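Local coordinates for amorpha-4,11-diene synthase (Artemisia annua, PDB 4GAX), which acts as a sesquiterpene synthase, probably cyclising farnesyl diphosphate with loss of diphosphate to a bisabolol- or amorphadiene-type product, at residues F304-I318 with Y349-Y361. Numbering follows the deposited sequence.
Sequences FLAKVIALVTLIDDI and YMKPIYKLFMDTY
L311 is the knob of a knobs-into-holes contact in the all-helical terpene synthase fold, fitting among L356, F357, T360 and Y361 where helix 299-322 runs nearly antiparallel to helix 351-370. The pair illustrates how two helices of this fold can be joined chiefly by apolar side chains. L311 points toward the other helix from CB, and with CG anti to the carbonyl carbon (chi1 -75°) and chi2 near 172° its methyls divide the work: CD2 lies 3.7 Å from L356 CD2, while CD1 meets T360 CB tip to tip at 4.0 Å. The T360 hydroxyl is turned back to its own helix, OG1 donating to L356 O at 2.6 Å from the carbonyl face opposite to T360 N, and CG2 remains beside F304.

Towards the N-terminal end of 304-318, F304 directs its edge at the face of Y361 in an offset edge-to-face pair, planes at 86°. Both methyls of V308 meet the phenol oxygen from one side, CG1 and CG2 each 3.5 Å from Y361 OH. Within its own helix Y361 places CD2 over the centre of the F357 ring, and W338 adds edge-to-face contacts to both rings. An alanine in place of Y361 would probably leave the F304 edge without its aromatic face and open a gap between V308, L311 and F357.

At the other end, I318 CG2 touches M350 CE at 3.7 Å and passes beside the edge of Y349, whose hydroxyl is hydrogen-bonded to E327. I318 lies in the sequence DDIYD, the form of the aspartate-rich motif that binds magnesium in class I synthases, so the contact packs one apolar residue of that motif against 349-361. No hydrogen bond joins the two segments, so shape and ring orientation set their fit.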
ATOM      1  N   PHE A 304      -5.211  -3.017  14.857  1.00 17.73           N
ATOM      2  CA  PHE A 304      -5.491  -4.455  14.816  1.00 18.38           C
ATOM      3  C   PHE A 304      -4.623  -5.141  13.752  1.00 21.57           C
ATOM      4  O   PHE A 304      -4.087  -6.223  13.978  1.00 19.63           O
ATOM      5  CB  PHE A 304      -6.973  -4.717  14.516  1.00 13.00           C
ATOM      6  CG  PHE A 304      -7.325  -6.168  14.535  1.00 21.48           C
ATOM      7  CD1 PHE A 304      -7.157  -6.909  15.696  1.00 21.92           C
ATOM      8  CD2 PHE A 304      -7.761  -6.812  13.384  1.00 19.28           C
ATOM      9  CE1 PHE A 304      -7.449  -8.282  15.729  1.00 22.51           C
ATOM     10  CE2 PHE A 304      -8.056  -8.183  13.400  1.00 21.54           C
ATOM     11  CZ  PHE A 304      -7.907  -8.917  14.584  1.00 23.50           C
ATOM     12  N   LEU A 305      -4.502  -4.508  12.590  1.00 18.86           N
ATOM     13  CA  LEU A 305      -3.738  -5.075  11.492  1.00 24.53           C
ATOM     14  C   LEU A 305      -2.278  -5.204  11.892  1.00 22.72           C
ATOM     15  O   LEU A 305      -1.633  -6.217  11.609  1.00 25.87           O
ATOM     16  CB  LEU A 305      -3.894  -4.216  10.234  1.00 22.63           C
ATOM     17  CG  LEU A 305      -3.064  -4.583   8.988  1.00 15.64           C
ATOM     18  CD1 LEU A 305      -3.374  -5.987   8.490  1.00 20.71           C
ATOM     19  CD2 LEU A 305      -3.354  -3.547   7.858  1.00 19.21           C
ATOM     20  N   ALA A 306      -1.764  -4.198  12.585  1.00 17.32           N
ATOM     21  CA  ALA A 306      -0.386  -4.253  13.049  1.00 13.66           C
ATOM     22  C   ALA A 306      -0.184  -5.447  13.985  1.00 22.06           C
ATOM     23  O   ALA A 306       0.820  -6.155  13.880  1.00 18.54           O
ATOM     24  CB  ALA A 306      -0.012  -2.945  13.758  1.00 19.25           C
ATOM     25  N   LYS A 307      -1.128  -5.667  14.900  1.00 19.24           N
ATOM     26  CA  LYS A 307      -1.048  -6.827  15.795  1.00 20.25           C
ATOM     27  C   LYS A 307      -1.056  -8.138  15.023  1.00 17.12           C
ATOM     28  O   LYS A 307      -0.276  -9.043  15.320  1.00 20.92           O
ATOM     29  CB  LYS A 307      -2.197  -6.807  16.802  1.00 18.46           C
ATOM     30  CG  LYS A 307      -2.122  -5.605  17.753  1.00 20.91           C
ATOM     31  CD  LYS A 307      -3.353  -5.547  18.671  1.00 24.57           C
ATOM     32  CE  LYS A 307      -3.229  -4.406  19.698  1.00 22.73           C
ATOM     33  NZ  LYS A 307      -4.428  -4.369  20.611  1.00 21.04           N
ATOM     34  N   VAL A 308      -1.937  -8.247  14.034  1.00 18.85           N
ATOM     35  CA  VAL A 308      -2.015  -9.466  13.242  1.00 18.48           C
ATOM     36  C   VAL A 308      -0.717  -9.685  12.468  1.00 21.61           C
ATOM     37  O   VAL A 308      -0.217 -10.810  12.390  1.00 26.22           O
ATOM     38  CB  VAL A 308      -3.236  -9.452  12.287  1.00 20.72           C
ATOM     39  CG1 VAL A 308      -3.198 -10.627  11.343  1.00 18.03           C
ATOM     40  CG2 VAL A 308      -4.534  -9.480  13.100  1.00 21.13           C
ATOM     41  N   ILE A 309      -0.150  -8.612  11.922  1.00 19.93           N
ATOM     42  CA  ILE A 309       1.147  -8.733  11.242  1.00 22.12           C
ATOM     43  C   ILE A 309       2.259  -9.180  12.208  1.00 21.87           C
ATOM     44  O   ILE A 309       3.127 -10.002  11.853  1.00 20.54           O
ATOM     45  CB  ILE A 309       1.515  -7.429  10.486  1.00 27.87           C
ATOM     46  CG1 ILE A 309       0.506  -7.200   9.364  1.00 21.73           C
ATOM     47  CG2 ILE A 309       2.938  -7.498   9.923  1.00 25.29           C
ATOM     48  CD1 ILE A 309       0.570  -5.806   8.714  1.00 22.38           C
ATOM     49  N   ALA A 310       2.227  -8.675  13.443  1.00 19.92           N
ATOM     50  CA  ALA A 310       3.184  -9.134  14.447  1.00 19.86           C
ATOM     51  C   ALA A 310       2.978 -10.618  14.734  1.00 22.34           C
ATOM     52  O   ALA A 310       3.943 -11.356  14.934  1.00 27.14           O
ATOM     53  CB  ALA A 310       3.060  -8.320  15.727  1.00 24.29           C
ATOM     54  N   LEU A 311       1.721 -11.066  14.732  1.00 19.58           N
ATOM     55  CA  LEU A 311       1.423 -12.485  15.006  1.00 28.24           C
ATOM     56  C   LEU A 311       1.857 -13.402  13.862  1.00 30.56           C
ATOM     57  O   LEU A 311       2.343 -14.517  14.090  1.00 31.32           O
ATOM     58  CB  LEU A 311      -0.066 -12.674  15.270  1.00 29.45           C
ATOM     59  CG  LEU A 311      -0.590 -12.217  16.630  1.00 24.35           C
ATOM     60  CD1 LEU A 311      -2.119 -12.323  16.592  1.00 21.55           C
ATOM     61  CD2 LEU A 311      -0.007 -13.116  17.730  1.00 21.06           C
ATOM     62  N   VAL A 312       1.672 -12.915  12.637  1.00 30.48           N
ATOM     63  CA  VAL A 312       2.098 -13.610  11.429  1.00 32.01           C
ATOM     64  C   VAL A 312       3.613 -13.772  11.418  1.00 27.95           C
ATOM     65  O   VAL A 312       4.142 -14.836  11.097  1.00 35.28           O
ATOM     66  CB  VAL A 312       1.674 -12.806  10.174  1.00 28.27           C
ATOM     67  CG1 VAL A 312       2.409 -13.304   8.941  1.00 32.16           C
ATOM     68  CG2 VAL A 312       0.178 -12.886   9.990  1.00 32.87           C
ATOM     69  N   THR A 313       4.302 -12.696  11.763  1.00 31.41           N
ATOM     70  CA  THR A 313       5.752 -12.703  11.841  1.00 39.48           C
ATOM     71  C   THR A 313       6.228 -13.774  12.824  1.00 40.28           C
ATOM     72  O   THR A 313       7.141 -14.546  12.510  1.00 36.01           O
ATOM     73  CB  THR A 313       6.276 -11.310  12.250  1.00 42.10           C
ATOM     74  OG1 THR A 313       5.829 -10.332  11.296  1.00 44.70           O
ATOM     75  CG2 THR A 313       7.787 -11.298  12.312  1.00 48.36           C
ATOM     76  N   LEU A 314       5.599 -13.838  13.998  1.00 32.39           N
ATOM     77  CA  LEU A 314       5.952 -14.849  14.996  1.00 31.27           C
ATOM     78  C   LEU A 314       5.709 -16.235  14.453  1.00 33.73           C
ATOM     79  O   LEU A 314       6.604 -17.093  14.497  1.00 35.10           O
ATOM     80  CB  LEU A 314       5.122 -14.677  16.270  1.00 34.75           C
ATOM     81  CG  LEU A 314       5.527 -13.524  17.182  1.00 33.63           C
ATOM     82  CD1 LEU A 314       4.354 -13.077  18.045  1.00 37.81           C
ATOM     83  CD2 LEU A 314       6.668 -13.969  18.051  1.00 32.68           C
ATOM     84  N   ILE A 315       4.493 -16.455  13.946  1.00 30.40           N
ATOM     85  CA  ILE A 315       4.084 -17.783  13.484  1.00 35.10           C
ATOM     86  C   ILE A 315       4.957 -18.260  12.317  1.00 41.84           C
ATOM     87  O   ILE A 315       5.358 -19.427  12.279  1.00 42.27           O
ATOM     88  CB  ILE A 315       2.584 -17.829  13.111  1.00 37.46           C
ATOM     89  CG1 ILE A 315       1.722 -17.637  14.360  1.00 31.59           C
ATOM     90  CG2 ILE A 315       2.223 -19.164  12.495  1.00 33.40           C
ATOM     91  CD1 ILE A 315       0.239 -17.508  14.051  1.00 32.99           C
ATOM     92  N   ASP A 316       5.265 -17.357  11.384  1.00 37.03           N
ATOM     93  CA  ASP A 316       6.170 -17.691  10.282  1.00 39.70           C
ATOM     94  C   ASP A 316       7.541 -18.117  10.793  1.00 37.05           C
ATOM     95  O   ASP A 316       8.155 -19.040  10.262  1.00 34.49           O
ATOM     96  CB  ASP A 316       6.330 -16.511   9.325  1.00 49.48           C
ATOM     97  CG  ASP A 316       5.455 -16.636   8.098  1.00 55.68           C
ATOM     98  OD1 ASP A 316       5.163 -17.780   7.685  1.00 55.65           O
ATOM     99  OD2 ASP A 316       5.057 -15.590   7.544  1.00 59.00           O
ATOM    100  N   ASP A 317       8.012 -17.440  11.833  1.00 38.55           N
ATOM    101  CA  ASP A 317       9.320 -17.731  12.402  1.00 37.79           C
ATOM    102  C   ASP A 317       9.353 -19.059  13.159  1.00 49.23           C
ATOM    103  O   ASP A 317      10.431 -19.569  13.466  1.00 51.69           O
ATOM    104  CB  ASP A 317       9.798 -16.578  13.287  1.00 42.16           C
ATOM    105  CG  ASP A 317      10.191 -15.344  12.482  1.00 53.38           C
ATOM    106  OD1 ASP A 317      10.253 -15.438  11.233  1.00 53.30           O
ATOM    107  OD2 ASP A 317      10.452 -14.285  13.101  1.00 51.86           O
ATOM    108  N   ILE A 318       8.180 -19.611  13.468  1.00 44.32           N
ATOM    109  CA  ILE A 318       8.102 -20.948  14.058  1.00 39.92           C
ATOM    110  C   ILE A 318       8.064 -21.996  12.949  1.00 41.80           C
ATOM    111  O   ILE A 318       8.679 -23.054  13.045  1.00 36.55           O
ATOM    112  CB  ILE A 318       6.840 -21.140  14.927  1.00 40.26           C
ATOM    113  CG1 ILE A 318       6.836 -20.181  16.116  1.00 40.15           C
ATOM    114  CG2 ILE A 318       6.764 -22.563  15.442  1.00 40.14           C
ATOM    115  CD1 ILE A 318       5.556 -20.239  16.942  1.00 35.30           C
ATOM    116  N   TYR A 349       7.258 -24.178  24.394  1.00 39.81           N
ATOM    117  CA  TYR A 349       7.688 -22.911  23.801  1.00 38.01           C
ATOM    118  C   TYR A 349       6.619 -22.225  22.946  1.00 38.99           C
ATOM    119  O   TYR A 349       6.736 -21.032  22.645  1.00 35.57           O
ATOM    120  CB  TYR A 349       8.984 -23.088  23.000  1.00 40.85           C
ATOM    121  CG  TYR A 349       8.806 -23.702  21.628  1.00 43.24           C
ATOM    122  CD1 TYR A 349       8.691 -22.903  20.501  1.00 42.74           C
ATOM    123  CD2 TYR A 349       8.780 -25.080  21.459  1.00 46.62           C
ATOM    124  CE1 TYR A 349       8.536 -23.456  19.246  1.00 41.65           C
ATOM    125  CE2 TYR A 349       8.626 -25.642  20.206  1.00 46.59           C
ATOM    126  CZ  TYR A 349       8.509 -24.826  19.102  1.00 42.12           C
ATOM    127  OH  TYR A 349       8.362 -25.376  17.843  1.00 38.05           O
ATOM    128  N   MET A 350       5.579 -22.960  22.556  1.00 37.21           N
ATOM    129  CA  MET A 350       4.535 -22.383  21.707  1.00 38.45           C
ATOM    130  C   MET A 350       3.395 -21.788  22.529  1.00 36.71           C
ATOM    131  O   MET A 350       2.504 -21.132  21.983  1.00 32.28           O
ATOM    132  CB  MET A 350       3.979 -23.436  20.749  1.00 42.45           C
ATOM    133  CG  MET A 350       4.950 -23.890  19.670  1.00 41.50           C
ATOM    134  SD  MET A 350       4.389 -25.436  18.925  1.00 37.65           S
ATOM    135  CE  MET A 350       5.169 -25.319  17.298  1.00 34.40           C
ATOM    136  N   LYS A 351       3.421 -22.021  23.839  1.00 37.53           N
ATOM    137  CA  LYS A 351       2.355 -21.520  24.706  1.00 33.68           C
ATOM    138  C   LYS A 351       2.193 -19.989  24.706  1.00 33.89           C
ATOM    139  O   LYS A 351       1.070 -19.494  24.535  1.00 31.22           O
ATOM    140  CB  LYS A 351       2.484 -22.077  26.126  1.00 35.77           C
ATOM    141  CG  LYS A 351       2.293 -23.598  26.216  1.00 32.22           C
ATOM    142  CD  LYS A 351       2.224 -24.083  27.668  1.00 30.62           C
ATOM    143  CE  LYS A 351       1.773 -25.541  27.734  1.00 44.53           C
ATOM    144  NZ  LYS A 351       1.411 -25.964  29.122  1.00 47.20           N
ATOM    145  N   PRO A 352       3.300 -19.229  24.871  1.00 30.27           N
ATOM    146  CA  PRO A 352       3.091 -17.769  24.925  1.00 25.97           C
ATOM    147  C   PRO A 352       2.484 -17.202  23.650  1.00 25.88           C
ATOM    148  O   PRO A 352       1.703 -16.254  23.691  1.00 30.73           O
ATOM    149  CB  PRO A 352       4.513 -17.207  25.102  1.00 27.07           C
ATOM    150  CG  PRO A 352       5.294 -18.352  25.733  1.00 36.21           C
ATOM    151  CD  PRO A 352       4.711 -19.600  25.114  1.00 33.91           C
ATOM    152  N   ILE A 353       2.837 -17.784  22.513  1.00 28.96           N
ATOM    153  CA  ILE A 353       2.395 -17.246  21.234  1.00 29.47           C
ATOM    154  C   ILE A 353       0.933 -17.628  21.017  1.00 24.96           C
ATOM    155  O   ILE A 353       0.157 -16.858  20.462  1.00 30.60           O
ATOM    156  CB  ILE A 353       3.277 -17.759  20.064  1.00 46.34           C
ATOM    157  CG1 ILE A 353       4.752 -17.395  20.300  1.00 62.00           C
ATOM    158  CG2 ILE A 353       2.793 -17.178  18.729  1.00 40.68           C
ATOM    159  CD1 ILE A 353       5.513 -18.267  21.336  1.00 83.52           C
ATOM    160  N   TYR A 354       0.558 -18.823  21.466  1.00 29.13           N
ATOM    161  CA  TYR A 354      -0.828 -19.241  21.341  1.00 31.60           C
ATOM    162  C   TYR A 354      -1.697 -18.331  22.191  1.00 24.82           C
ATOM    163  O   TYR A 354      -2.774 -17.920  21.766  1.00 27.48           O
ATOM    164  CB  TYR A 354      -1.022 -20.705  21.749  1.00 38.66           C
ATOM    165  CG  TYR A 354      -2.364 -21.266  21.314  1.00 32.94           C
ATOM    166  CD1 TYR A 354      -2.591 -21.628  19.988  1.00 30.17           C
ATOM    167  CD2 TYR A 354      -3.408 -21.423  22.222  1.00 32.53           C
ATOM    168  CE1 TYR A 354      -3.814 -22.138  19.580  1.00 28.32           C
ATOM    169  CE2 TYR A 354      -4.637 -21.936  21.826  1.00 33.56           C
ATOM    170  CZ  TYR A 354      -4.835 -22.291  20.506  1.00 36.21           C
ATOM    171  OH  TYR A 354      -6.056 -22.789  20.109  1.00 33.67           O
ATOM    172  N   LYS A 355      -1.209 -18.016  23.386  1.00 26.01           N
ATOM    173  CA  LYS A 355      -1.899 -17.100  24.302  1.00 21.27           C
ATOM    174  C   LYS A 355      -2.051 -15.690  23.738  1.00 19.74           C
ATOM    175  O   LYS A 355      -3.142 -15.102  23.795  1.00 27.75           O
ATOM    176  CB  LYS A 355      -1.137 -17.037  25.629  1.00 28.90           C
ATOM    177  CG  LYS A 355      -1.716 -16.059  26.651  1.00 30.02           C
ATOM    178  CD  LYS A 355      -3.117 -16.463  27.108  1.00 33.81           C
ATOM    179  CE  LYS A 355      -3.612 -15.543  28.240  1.00 34.31           C
ATOM    180  NZ  LYS A 355      -5.097 -15.405  28.235  1.00 29.16           N
ATOM    181  N   LEU A 356      -0.965 -15.131  23.208  1.00 23.02           N
ATOM    182  CA  LEU A 356      -1.034 -13.798  22.596  1.00 19.10           C
ATOM    183  C   LEU A 356      -2.014 -13.800  21.438  1.00 26.71           C
ATOM    184  O   LEU A 356      -2.820 -12.872  21.286  1.00 23.19           O
ATOM    185  CB  LEU A 356       0.345 -13.353  22.090  1.00 25.37           C
ATOM    186  CG  LEU A 356       0.420 -11.904  21.585  1.00 24.06           C
ATOM    187  CD1 LEU A 356       0.388 -10.931  22.762  1.00 27.82           C
ATOM    188  CD2 LEU A 356       1.681 -11.690  20.745  1.00 26.90           C
ATOM    189  N   PHE A 357      -1.929 -14.840  20.614  1.00 22.37           N
ATOM    190  CA  PHE A 357      -2.815 -15.003  19.459  1.00 22.03           C
ATOM    191  C   PHE A 357      -4.285 -15.089  19.900  1.00 22.04           C
ATOM    192  O   PHE A 357      -5.136 -14.374  19.382  1.00 20.74           O
ATOM    193  CB  PHE A 357      -2.400 -16.272  18.711  1.00 22.76           C
ATOM    194  CG  PHE A 357      -3.267 -16.621  17.534  1.00 24.10           C
ATOM    195  CD1 PHE A 357      -2.901 -16.253  16.250  1.00 24.52           C
ATOM    196  CD2 PHE A 357      -4.419 -17.377  17.699  1.00 21.05           C
ATOM    197  CE1 PHE A 357      -3.685 -16.608  15.162  1.00 23.87           C
ATOM    198  CE2 PHE A 357      -5.204 -17.719  16.608  1.00 26.18           C
ATOM    199  CZ  PHE A 357      -4.841 -17.331  15.346  1.00 28.98           C
ATOM    200  N   MET A 358      -4.580 -15.971  20.853  1.00 22.10           N
ATOM    201  CA  MET A 358      -5.957 -16.178  21.276  1.00 22.56           C
ATOM    202  C   MET A 358      -6.533 -14.925  21.935  1.00 26.22           C
ATOM    203  O   MET A 358      -7.680 -14.572  21.672  1.00 22.57           O
ATOM    204  CB  MET A 358      -6.074 -17.394  22.210  1.00 24.92           C
ATOM    205  CG  MET A 358      -6.070 -18.729  21.471  1.00 33.48           C
ATOM    206  SD  MET A 358      -7.523 -18.934  20.418  1.00 38.84           S
ATOM    207  CE  MET A 358      -6.786 -19.429  18.891  1.00121.66           C
ATOM    208  N   ASP A 359      -5.734 -14.260  22.772  1.00 23.95           N
ATOM    209  CA  ASP A 359      -6.148 -13.015  23.433  1.00 24.90           C
ATOM    210  C   ASP A 359      -6.425 -11.928  22.411  1.00 22.47           C
ATOM    211  O   ASP A 359      -7.336 -11.113  22.574  1.00 22.27           O
ATOM    212  CB  ASP A 359      -5.053 -12.494  24.374  1.00 20.85           C
ATOM    213  CG  ASP A 359      -5.002 -13.243  25.705  1.00 31.34           C
ATOM    214  OD1 ASP A 359      -5.856 -14.123  25.956  1.00 28.81           O
ATOM    215  OD2 ASP A 359      -4.100 -12.932  26.515  1.00 33.62           O
ATOM    216  N   THR A 360      -5.604 -11.880  21.369  1.00 22.32           N
ATOM    217  CA  THR A 360      -5.743 -10.831  20.370  1.00 19.49           C
ATOM    218  C   THR A 360      -7.016 -11.033  19.547  1.00 24.29           C
ATOM    219  O   THR A 360      -7.817 -10.100  19.351  1.00 19.04           O
ATOM    220  CB  THR A 360      -4.501 -10.792  19.445  1.00 27.29           C
ATOM    221  OG1 THR A 360      -3.321 -10.521  20.225  1.00 25.87           O
ATOM    222  CG2 THR A 360      -4.658  -9.729  18.390  1.00 29.04           C
ATOM    223  N   TYR A 361      -7.227 -12.255  19.066  1.00 20.33           N
ATOM    224  CA  TYR A 361      -8.438 -12.522  18.292  1.00 22.26           C
ATOM    225  C   TYR A 361      -9.703 -12.522  19.139  1.00 23.04           C
ATOM    226  O   TYR A 361     -10.757 -12.097  18.670  1.00 27.17           O
ATOM    227  CB  TYR A 361      -8.310 -13.825  17.487  1.00 26.93           C
ATOM    228  CG  TYR A 361      -7.611 -13.581  16.190  1.00 25.94           C
ATOM    229  CD1 TYR A 361      -8.304 -13.046  15.105  1.00 23.37           C
ATOM    230  CD2 TYR A 361      -6.252 -13.823  16.053  1.00 20.04           C
ATOM    231  CE1 TYR A 361      -7.666 -12.788  13.913  1.00 27.47           C
ATOM    232  CE2 TYR A 361      -5.601 -13.568  14.847  1.00 26.18           C
ATOM    233  CZ  TYR A 361      -6.307 -13.054  13.790  1.00 26.93           C
ATOM    234  OH  TYR A 361      -5.671 -12.798  12.589  1.00 22.97           O
TER